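Local coordinates for protein 4-hydroxy-tetrahydrodipicolinate synthase (PDB 2YXG) that probably catalyses the condensation of pyruvate with aspartate semialdehyde to 4-hydroxy-tetrahydrodipicolinate, a step of lysine biosynthesis by the diaminopimelate pathway, at residues A[86-91]-A[97-102]; A[119-122]-A[128-131]; A[205-210]-A[248-253]; A[254-259]-A[281-286]. All blocks are in the same frame, centred on the assembly; numbering follows the deposited sequence.

Contact 1: residues A[86-91]-A[97-102]; sequences ELSVFA and DAVLSI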
loop_
_atom_site.group_PDB
_atom_site.type_symbol
_atom_site.label_atom_id
_atom_site.label_comp_id
_atom_site.label_asym_id
_atom_site.label_seq_id
_atom_site.Cartn_x
_atom_site.Cartn_y
_atom_site.Cartn_z
ATOM N N GLU A 86 10.166 -10.027 31.015
ATOM C CA GLU A 86 11.276 -9.528 31.754
ATOM C C GLU A 86 11.269 -8.007 31.893
ATOM O O GLU A 86 11.393 -7.513 33.026
ATOM C CB GLU A 86 12.539 -10.003 31.080
ATOM C CG GLU A 86 13.700 -10.091 32.004
ATOM C CD GLU A 86 15.033 -10.217 31.239
ATOM O OE1 GLU A 86 15.084 -11.033 30.253
ATOM O OE2 GLU A 86 16.012 -9.504 31.630
ATOM N N LEU A 87 11.111 -7.263 30.784
ATOM C CA LEU A 87 11.089 -5.796 30.846
ATOM C C LEU A 87 9.916 -5.271 31.676
ATOM O O LEU A 87 10.034 -4.259 32.364
ATOM C CB LEU A 87 11.053 -5.133 29.431
ATOM C CG LEU A 87 12.324 -5.286 28.565
ATOM C CD1 LEU A 87 12.091 -4.917 27.100
ATOM C CD2 LEU A 87 13.462 -4.439 29.134
ATOM N N SER A 88 8.787 -5.963 31.579
ATOM C CA SER A 88 7.561 -5.562 32.266
ATOM C C SER A 88 7.688 -5.756 33.771
ATOM O O SER A 88 7.317 -4.881 34.551
ATOM C CB SER A 88 6.366 -6.378 31.732
ATOM O OG SER A 88 6.203 -6.167 30.318
ATOM N N VAL A 89 8.195 -6.929 34.148
ATOM C CA VAL A 89 8.442 -7.262 35.553
ATOM C C VAL A 89 9.418 -6.239 36.140
ATOM O O VAL A 89 9.205 -5.723 37.259
ATOM C CB VAL A 89 8.970 -8.701 35.694
ATOM C CG1 VAL A 89 9.615 -8.946 37.126
ATOM C CG2 VAL A 89 7.838 -9.705 35.399
ATOM N N PHE A 90 10.448 -5.911 35.379
ATOM C CA PHE A 90 11.351 -4.874 35.807
ATOM C C PHE A 90 10.685 -3.488 35.993
ATOM O O PHE A 90 10.951 -2.789 36.966
ATOM C CB PHE A 90 12.536 -4.702 34.881
ATOM C CG PHE A 90 13.403 -3.531 35.296
ATOM C CD1 PHE A 90 14.365 -3.687 36.312
ATOM C CD2 PHE A 90 13.189 -2.249 34.746
ATOM C CE1 PHE A 90 15.151 -2.618 36.710
ATOM C CE2 PHE A 90 13.941 -1.172 35.168
ATOM C CZ PHE A 90 14.937 -1.349 36.148
ATOM N N ALA A 91 9.834 -3.085 35.053
ATOM C CA ALA A 91 9.156 -1.810 35.188
ATOM C C ALA A 91 8.314 -1.805 36.479
ATOM O O ALA A 91 8.198 -0.798 37.147
ATOM C CB ALA A 91 8.304 -1.554 33.986
ATOM N N ASP A 97 4.454 3.389 36.930
ATOM C CA ASP A 97 3.030 3.331 37.115
ATOM C C ASP A 97 2.312 2.457 36.090
ATOM O O ASP A 97 1.233 1.981 36.356
ATOM C CB ASP A 97 2.476 4.762 37.079
ATOM C CG ASP A 97 3.061 5.598 38.164
ATOM O OD1 ASP A 97 2.681 5.312 39.338
ATOM O OD2 ASP A 97 3.937 6.478 37.889
ATOM N N ALA A 98 2.936 2.218 34.946
ATOM C CA ALA A 98 2.279 1.575 33.805
ATOM C C ALA A 98 3.344 1.112 32.827
ATOM O O ALA A 98 4.524 1.492 32.928
ATOM C CB ALA A 98 1.244 2.553 33.103
ATOM N N VAL A 99 2.954 0.230 31.922
ATOM C CA VAL A 99 3.889 -0.254 30.933
ATOM C C VAL A 99 3.325 0.097 29.554
ATOM O O VAL A 99 2.127 -0.003 29.336
ATOM C CB VAL A 99 4.230 -1.752 31.220
ATOM C CG1 VAL A 99 4.134 -2.642 30.044
ATOM C CG2 VAL A 99 5.590 -1.845 31.851
ATOM N N LEU A 100 4.199 0.602 28.673
ATOM C CA LEU A 100 3.875 0.649 27.258
ATOM C C LEU A 100 4.508 -0.567 26.571
ATOM O O LEU A 100 5.724 -0.824 26.711
ATOM C CB LEU A 100 4.391 1.936 26.613
ATOM C CG LEU A 100 3.969 2.018 25.127
ATOM C CD1 LEU A 100 2.788 2.975 24.914
ATOM C CD2 LEU A 100 5.158 2.307 24.244
ATOM N N SER A 101 3.695 -1.271 25.793
ATOM C CA SER A 101 4.105 -2.534 25.221
ATOM C C SER A 101 3.736 -2.614 23.686
ATOM O O SER A 101 2.571 -2.752 23.302
ATOM C CB SER A 101 3.455 -3.658 26.037
ATOM O OG SER A 101 3.915 -4.918 25.597
ATOM N N ILE A 102 4.728 -2.495 22.826
ATOM C CA ILE A 102 4.506 -2.441 21.374
ATOM C C ILE A 102 4.222 -3.842 20.826
ATOM O O ILE A 102 4.762 -4.862 21.330
ATOM C CB ILE A 102 5.761 -1.801 20.665
ATOM C CG1 ILE A 102 5.481 -1.425 19.185
ATOM C CG2 ILE A 102 7.010 -2.705 20.842
ATOM C CD1 ILE A 102 6.530 -0.454 18.549
HETATM O O HOH W 1 5.678 -5.424 27.469
#
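A91 and V99 supply the apolar half of this helix-on-strand contact. The CB of A91 lies only 3.5 Å from V99 CG2, closer than two carbons usually approach. V99 points its side chain at the helix and divides its two methyl groups between successive turns: CG2 goes to A91, while CG1 looks toward S88 and comes to 4.1 Å from its OG. With chi1 at 131°, V99 stands off the staggered positions, in keeping with a tight fit.

The polar half runs through one water molecule. It donates to S88 OG at 3.0 Å and also pairs with S101 OG at 2.6 Å, so two serines with no direct bond between them are joined across the gap. S88 has its OG swung back beside its own backbone N (chi1 -59°), and from there the hydroxyl also reaches the carbonyl of A84 one turn earlier. The hydroxyl is thus held by the helix on one hand and by the water on the other.

Helix 81-94 returns here onto strand 98-102, completing a beta-alpha-beta crossover of the TIM barrel (strand 71-75, helix 81-94, strand 98-102). The strand is hydrogen-bonded through A98 and L100 to A74 on one flank and through V99 to P128 and V130 on the other, while V121 and S124 of helix 111-124 pack beside S88.

Contact 2: residues A[119-122]-A[128-131]; sequences GKVA and PIVL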
loop_
_atom_site.group_PDB
_atom_site.type_symbol
_atom_site.label_atom_id
_atom_site.label_comp_id
_atom_site.label_asym_id
_atom_site.label_seq_id
_atom_site.Cartn_x
_atom_site.Cartn_y
_atom_site.Cartn_z
ATOM N N GLY A 119 -1.018 -11.451 26.392
ATOM C CA GLY A 119 -1.537 -12.263 27.502
ATOM C C GLY A 119 -0.432 -12.582 28.495
ATOM O O GLY A 119 -0.623 -12.418 29.687
ATOM N N LYS A 120 0.732 -13.016 28.004
ATOM C CA LYS A 120 1.879 -13.323 28.897
ATOM C C LYS A 120 2.371 -12.064 29.610
ATOM O O LYS A 120 2.745 -12.118 30.790
ATOM C CB LYS A 120 3.065 -13.997 28.150
ATOM C CG LYS A 120 2.760 -15.327 27.410
ATOM C CD LYS A 120 2.667 -16.565 28.350
ATOM C CE LYS A 120 4.058 -17.226 28.590
ATOM N NZ LYS A 120 4.170 -18.115 29.848
ATOM N N VAL A 121 2.406 -10.931 28.898
ATOM C CA VAL A 121 2.771 -9.660 29.531
ATOM C C VAL A 121 1.771 -9.313 30.666
ATOM O O VAL A 121 2.175 -9.004 31.794
ATOM C CB VAL A 121 2.909 -8.506 28.488
ATOM C CG1 VAL A 121 3.069 -7.188 29.131
ATOM C CG2 VAL A 121 4.112 -8.794 27.531
ATOM N N ALA A 122 0.477 -9.368 30.337
ATOM C CA ALA A 122 -0.570 -9.015 31.273
ATOM C C ALA A 122 -0.548 -9.914 32.522
ATOM O O ALA A 122 -0.735 -9.403 33.624
ATOM C CB ALA A 122 -1.914 -9.021 30.583
ATOM N N PRO A 128 -1.137 -1.284 35.018
ATOM C CA PRO A 128 -1.905 -1.065 33.784
ATOM C C PRO A 128 -0.968 -1.165 32.579
ATOM O O PRO A 128 0.222 -0.836 32.675
ATOM C CB PRO A 128 -2.417 0.367 33.920
ATOM C CG PRO A 128 -2.288 0.750 35.406
ATOM C CD PRO A 128 -1.145 -0.110 35.915
ATOM N N ILE A 129 -1.507 -1.639 31.473
ATOM C CA ILE A 129 -0.712 -1.818 30.252
ATOM C C ILE A 129 -1.291 -0.998 29.108
ATOM O O ILE A 129 -2.478 -1.105 28.815
ATOM C CB ILE A 129 -0.711 -3.310 29.818
ATOM C CG1 ILE A 129 0.064 -4.137 30.850
ATOM C CG2 ILE A 129 -0.154 -3.464 28.318
ATOM C CD1 ILE A 129 -0.340 -5.526 30.879
ATOM N N VAL A 130 -0.448 -0.177 28.484
ATOM C CA VAL A 130 -0.787 0.489 27.229
ATOM C C VAL A 130 -0.231 -0.315 26.030
ATOM O O VAL A 130 0.994 -0.462 25.844
ATOM C CB VAL A 130 -0.259 1.950 27.249
ATOM C CG1 VAL A 130 -0.750 2.755 26.018
ATOM C CG2 VAL A 130 -0.710 2.658 28.534
ATOM N N LEU A 131 -1.138 -0.824 25.225
ATOM C CA LEU A 131 -0.784 -1.499 23.991
ATOM C C LEU A 131 -0.375 -0.460 22.942
ATOM O O LEU A 131 -1.043 0.543 22.812
ATOM C CB LEU A 131 -1.966 -2.308 23.472
ATOM C CG LEU A 131 -2.515 -3.444 24.390
ATOM C CD1 LEU A 131 -3.697 -4.150 23.747
ATOM C CD2 LEU A 131 -1.452 -4.452 24.698
#
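I129 reaches from its strand toward helix 111-124 with a single methyl, and the contact is organised round that one group. Its CD1 comes to 3.5 Å from A122 CA and 3.8 Å from A122 CB, so it presses against the helix backbone as well as against a side chain. The same methyl stands 4.2 Å from V121 CG1, a looser approach on the neighbouring residue. Two consecutive helix residues therefore share one isoleucine end.

Torsions explain the reach. In I129 the CG1 branch lies beside the backbone N (chi1 -68°), and the chain then runs on nearly straight through chi2, 155°, which carries CD1 out to the helix. V121 aims its side chain at the strand; its CG1, placed opposite the backbone N at chi1 171°, is the branch that meets I129. The two side chains run at a slant to each other. A122 offers its CB across the approach of I129, and with only a methyl on A122, CD1 of I129 can come right up to the alpha carbon.

No hydrogen bond links the two segments; contact between them is apolar and buried. The surroundings supply polar ties instead: the carbonyl of A122 receives N156 ND2, and I129 pairs its backbone with N156 and S158. A helix laid over the strand that follows it, with strand 98-102 leading into the helix, is the beta-alpha-beta crossover from which the TIM barrel of the DapA family is built.

Contact 3: residues A[205-210]-A[248-253]; sequences ANIVPK and IPVKTA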
loop_
_atom_site.group_PDB
_atom_site.type_symbol
_atom_site.label_atom_id
_atom_site.label_comp_id
_atom_site.label_asym_id
_atom_site.label_seq_id
_atom_site.Cartn_x
_atom_site.Cartn_y
_atom_site.Cartn_z
ATOM N N ALA A 205 5.268 17.052 22.051
ATOM C CA ALA A 205 5.171 17.611 23.424
ATOM C C ALA A 205 6.541 17.714 24.099
ATOM O O ALA A 205 6.679 18.388 25.129
ATOM C CB ALA A 205 4.152 16.851 24.316
ATOM N N ASN A 206 7.580 17.090 23.538
ATOM C CA ASN A 206 8.982 17.379 24.017
ATOM C C ASN A 206 9.508 18.816 23.776
ATOM O O ASN A 206 10.435 19.254 24.464
ATOM C CB ASN A 206 9.993 16.398 23.435
ATOM C CG ASN A 206 9.801 14.976 23.961
ATOM O OD1 ASN A 206 9.340 14.076 23.232
ATOM N ND2 ASN A 206 10.164 14.764 25.227
ATOM N N ILE A 207 8.920 19.492 22.781
ATOM C CA ILE A 207 9.370 20.773 22.232
ATOM C C ILE A 207 8.431 21.875 22.762
ATOM O O ILE A 207 8.873 22.936 23.228
ATOM C CB ILE A 207 9.287 20.783 20.626
ATOM C CG1 ILE A 207 10.228 19.777 19.984
ATOM C CG2 ILE A 207 9.601 22.174 20.024
ATOM C CD1 ILE A 207 11.610 19.831 20.655
ATOM N N VAL A 208 7.128 21.615 22.651
ATOM C CA VAL A 208 6.109 22.594 23.044
ATOM C C VAL A 208 5.120 21.974 24.022
ATOM O O VAL A 208 3.926 21.903 23.714
ATOM C CB VAL A 208 5.376 23.187 21.814
ATOM C CG1 VAL A 208 6.297 24.227 21.119
ATOM C CG2 VAL A 208 4.977 22.104 20.855
ATOM N N PRO A 209 5.623 21.516 25.204
ATOM C CA PRO A 209 4.712 20.838 26.189
ATOM C C PRO A 209 3.512 21.696 26.605
ATOM O O PRO A 209 2.407 21.200 26.676
ATOM C CB PRO A 209 5.614 20.571 27.415
ATOM C CG PRO A 209 6.879 21.349 27.180
ATOM C CD PRO A 209 7.009 21.620 25.702
ATOM N N LYS A 210 3.717 22.988 26.834
ATOM C CA LYS A 210 2.625 23.794 27.375
ATOM C C LYS A 210 1.485 23.980 26.368
ATOM O O LYS A 210 0.298 23.891 26.707
ATOM C CB LYS A 210 3.145 25.136 27.909
ATOM C CG LYS A 210 2.086 26.001 28.550
ATOM C CD LYS A 210 2.742 27.224 29.254
ATOM C CE LYS A 210 1.763 28.421 29.452
ATOM N NZ LYS A 210 2.543 29.706 29.664
ATOM N N ILE A 248 14.888 11.412 14.932
ATOM C CA ILE A 248 15.898 12.282 14.346
ATOM C C ILE A 248 15.506 13.782 14.437
ATOM O O ILE A 248 16.278 14.577 14.957
ATOM C CB ILE A 248 16.232 11.907 12.913
ATOM C CG1 ILE A 248 16.956 10.554 12.871
ATOM C CG2 ILE A 248 17.088 13.088 12.274
ATOM C CD1 ILE A 248 16.852 9.805 11.491
ATOM N N PRO A 249 14.317 14.144 13.949
ATOM C CA PRO A 249 13.857 15.522 14.016
ATOM C C PRO A 249 13.697 16.086 15.442
ATOM O O PRO A 249 14.154 17.186 15.707
ATOM C CB PRO A 249 12.508 15.492 13.265
ATOM C CG PRO A 249 12.606 14.278 12.351
ATOM C CD PRO A 249 13.325 13.289 13.256
ATOM N N VAL A 250 13.053 15.372 16.339
ATOM C CA VAL A 250 12.903 15.862 17.701
ATOM C C VAL A 250 14.237 16.056 18.395
ATOM O O VAL A 250 14.428 17.069 19.043
ATOM C CB VAL A 250 11.884 15.037 18.568
ATOM C CG1 VAL A 250 12.414 13.632 18.950
ATOM C CG2 VAL A 250 11.505 15.818 19.821
ATOM N N LYS A 251 15.189 15.156 18.226
ATOM C CA LYS A 251 16.491 15.403 18.844
ATOM C C LYS A 251 17.215 16.610 18.161
ATOM O O LYS A 251 17.901 17.406 18.796
ATOM C CB LYS A 251 17.323 14.134 18.785
ATOM C CG LYS A 251 18.025 13.782 20.088
ATOM C CD LYS A 251 18.795 12.399 20.029
ATOM C CE LYS A 251 18.774 11.781 21.401
ATOM N NZ LYS A 251 19.788 10.722 21.594
ATOM N N THR A 252 17.038 16.747 16.848
ATOM C CA THR A 252 17.713 17.800 16.129
ATOM C C THR A 252 17.163 19.125 16.637
ATOM O O THR A 252 17.951 20.052 16.933
ATOM C CB THR A 252 17.468 17.649 14.671
ATOM O OG1 THR A 252 17.927 16.349 14.298
ATOM C CG2 THR A 252 18.188 18.713 13.882
ATOM N N ALA A 253 15.820 19.185 16.761
ATOM C CA ALA A 253 15.133 20.322 17.292
ATOM C C ALA A 253 15.567 20.699 18.745
ATOM O O ALA A 253 15.837 21.867 19.009
ATOM C CB ALA A 253 13.645 20.111 17.206
#
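The join between the barrel and the helices that follow it is made here by I207 and V250, where the turn after strand 199-202 meets helix 248-256. The two side chains run antiparallel, each passing alongside the other. The CD1 of I207 settles between V250 and A253, neighbours one turn apart on the same face of the helix, 4.1 Å from V250 CG2 and 4.0 Å from A253 CB. Bends at both chi1 (-64°) and chi2 (-44°) fold the isoleucine chain so that its end faces A253 while CG1 also comes near V250.

V250 contributes only one branch. Its CG2 is opposite the backbone N and faces the turn, touching N206 CB at 4.0 Å as well as I207. All four residues are buried and the contact is wholly apolar.

V250 also lies close to T44, a residue predicted to bind pyruvate, which is consistent with this helix bordering the pyruvate site. K251, on the far side of the helix, forms a salt bridge with E46. Around the turn, N206 rests on P7 of strand 4-7 and L30 of helix 20-32, while A253 turns toward L279 and L283 of helix 273-286.

Contact 4: residues A[254-259]-A[281-286]; sequences LNMMGR and NVLKDL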
loop_
_atom_site.group_PDB
_atom_site.type_symbol
_atom_site.label_atom_id
_atom_site.label_comp_id
_atom_site.label_asym_id
_atom_site.label_seq_id
_atom_site.Cartn_x
_atom_site.Cartn_y
_atom_site.Cartn_z
ATOM N N LEU A 254 15.611 19.725 19.666
ATOM C CA LEU A 254 16.116 19.976 21.038
ATOM C C LEU A 254 17.545 20.494 21.036
ATOM O O LEU A 254 17.843 21.386 21.799
ATOM C CB LEU A 254 16.056 18.724 21.946
ATOM C CG LEU A 254 14.585 18.335 22.150
ATOM C CD1 LEU A 254 14.447 16.941 22.751
ATOM C CD2 LEU A 254 13.848 19.421 23.005
ATOM N N ASN A 255 18.422 19.914 20.226
ATOM C CA ASN A 255 19.786 20.455 20.128
ATOM C C ASN A 255 19.836 21.908 19.630
ATOM O O ASN A 255 20.601 22.736 20.154
ATOM C CB ASN A 255 20.683 19.575 19.248
ATOM C CG ASN A 255 21.045 18.273 19.927
ATOM O OD1 ASN A 255 20.916 17.204 19.337
ATOM N ND2 ASN A 255 21.502 18.356 21.179
ATOM N N MET A 256 19.021 22.207 18.613
ATOM C CA MET A 256 18.932 23.570 18.078
ATOM C C MET A 256 18.476 24.568 19.143
ATOM O O MET A 256 18.865 25.748 19.119
ATOM C CB MET A 256 17.971 23.632 16.895
ATOM C CG MET A 256 18.567 23.103 15.595
ATOM S SD MET A 256 17.236 22.966 14.364
ATOM C CE MET A 256 18.173 22.371 12.958
ATOM N N MET A 257 17.612 24.103 20.043
ATOM C CA MET A 257 17.055 24.968 21.076
ATOM C C MET A 257 17.948 25.035 22.291
ATOM O O MET A 257 17.558 25.645 23.269
ATOM C CB MET A 257 15.653 24.539 21.511
ATOM C CG MET A 257 14.654 24.519 20.377
ATOM S SD MET A 257 13.105 23.683 20.744
ATOM C CE MET A 257 13.683 22.289 21.644
ATOM N N GLY A 258 19.118 24.401 22.192
ATOM C CA GLY A 258 20.069 24.217 23.287
ATOM C C GLY A 258 19.547 23.455 24.508
ATOM O O GLY A 258 19.902 23.788 25.613
ATOM N N ARG A 259 18.672 22.473 24.308
ATOM C CA ARG A 259 18.150 21.622 25.386
ATOM C C ARG A 259 18.916 20.288 25.332
ATOM O O ARG A 259 19.487 19.955 24.295
ATOM C CB ARG A 259 16.632 21.415 25.262
ATOM C CG ARG A 259 15.779 22.716 25.303
ATOM C CD ARG A 259 14.343 22.537 25.905
ATOM N NE ARG A 259 14.238 23.118 27.276
ATOM C CZ ARG A 259 14.391 22.459 28.443
ATOM N NH1 ARG A 259 14.648 21.138 28.501
ATOM N NH2 ARG A 259 14.289 23.145 29.586
ATOM N N ASN A 281 13.589 26.735 10.082
ATOM C CA ASN A 281 12.659 27.820 9.727
ATOM C C ASN A 281 11.386 27.668 10.524
ATOM O O ASN A 281 10.860 28.654 11.008
ATOM C CB ASN A 281 12.385 27.880 8.207
ATOM C CG ASN A 281 13.636 28.214 7.405
ATOM O OD1 ASN A 281 14.593 28.719 7.953
ATOM N ND2 ASN A 281 13.637 27.899 6.101
ATOM N N VAL A 282 10.885 26.445 10.678
ATOM C CA VAL A 282 9.678 26.301 11.487
ATOM C C VAL A 282 9.903 26.678 12.972
ATOM O O VAL A 282 9.047 27.333 13.568
ATOM C CB VAL A 282 8.813 24.984 11.269
ATOM C CG1 VAL A 282 9.044 24.270 9.920
ATOM C CG2 VAL A 282 8.750 24.062 12.504
ATOM N N LEU A 283 11.047 26.291 13.528
ATOM C CA LEU A 283 11.439 26.686 14.903
ATOM C C LEU A 283 11.530 28.217 15.081
ATOM O O LEU A 283 11.057 28.764 16.078
ATOM C CB LEU A 283 12.761 26.020 15.324
ATOM C CG LEU A 283 12.633 24.501 15.502
ATOM C CD1 LEU A 283 13.963 23.888 15.718
ATOM C CD2 LEU A 283 11.623 24.100 16.636
ATOM N N LYS A 284 12.168 28.865 14.096
ATOM C CA LYS A 284 12.267 30.329 13.960
ATOM C C LYS A 284 10.864 30.908 13.908
ATOM O O LYS A 284 10.569 31.767 14.680
ATOM C CB LYS A 284 13.097 30.677 12.711
ATOM C CG LYS A 284 13.259 32.192 12.380
ATOM C CD LYS A 284 14.657 32.804 12.785
ATOM C CE LYS A 284 14.712 33.256 14.291
ATOM N NZ LYS A 284 16.139 33.321 14.931
ATOM N N ASP A 285 9.983 30.402 13.048
ATOM C CA ASP A 285 8.611 30.927 12.977
ATOM C C ASP A 285 7.842 30.884 14.297
ATOM O O ASP A 285 7.045 31.758 14.531
ATOM C CB ASP A 285 7.775 30.290 11.860
ATOM C CG ASP A 285 8.318 30.629 10.490
ATOM O OD1 ASP A 285 9.155 31.581 10.427
ATOM O OD2 ASP A 285 7.945 29.966 9.471
ATOM N N LEU A 286 8.092 29.886 15.140
ATOM C CA LEU A 286 7.429 29.783 16.430
ATOM C C LEU A 286 8.228 30.497 17.530
ATOM O O LEU A 286 7.789 30.622 18.675
ATOM C CB LEU A 286 7.232 28.300 16.798
ATOM C CG LEU A 286 6.144 27.515 16.071
ATOM C CD1 LEU A 286 6.327 26.002 16.319
ATOM C CD2 LEU A 286 4.757 28.022 16.507
#
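The carbonyl oxygen of L254 is bonded by R259 N at 2.9 Å, with a further weak bond from M257 N, at the end of helix 248-256, where M256 in its last turn and M257 just beyond it meet L283. With G258 N bonded to N255 O at 3.0 Å and G258 at positive phi (59°), this is a Schellman motif, which ends the helix.

The side chain of M256 runs roughly perpendicular to that of L283. Beyond CG the methionine chain is fully extended, and its SD passes 3.7 Å from L283 CD1; M256 CB is also 4.2 Å from that methyl. The other branch of L283 belongs to M257, whose SD stands at a looser 4.4 Å from L283 CD2. L283 thus puts one methyl against each methionine. Both sulfurs take part as apolar groups, and no hydrogen bond spans the segments.

M257 also packs on I207 in the turn before helix 209-221, and R259 forms a cation-pi contact with F29 of helix 20-32. L283 and L286 rest in turn on L237, so helix 273-286 packs on helix 224-240 as well as on the end of helix 248-256.

Overall arrangement
The four contacts fall into two pairs on opposite sides of the chain's centre. Contacts 1 and 2, centres 8 Å apart, are consecutive crossovers of the barrel: V99 O and V130 N stand 2.7 Å apart, probably hydrogen-bonded. Contacts 3 and 4, centres 9 Å apart, share helix 248-256, and A253 CA of contact 3 lies 4.1 Å from L283 CD1 of contact 4. Between the pairs the centres of contacts 1 and 3 are 24 Å apart. Both pairs approach predicted active-site residues: the side chains of V99 and I129 lie about 9 and 8 Å from that of Y132, and that of V250 about 4 Å from that of T44.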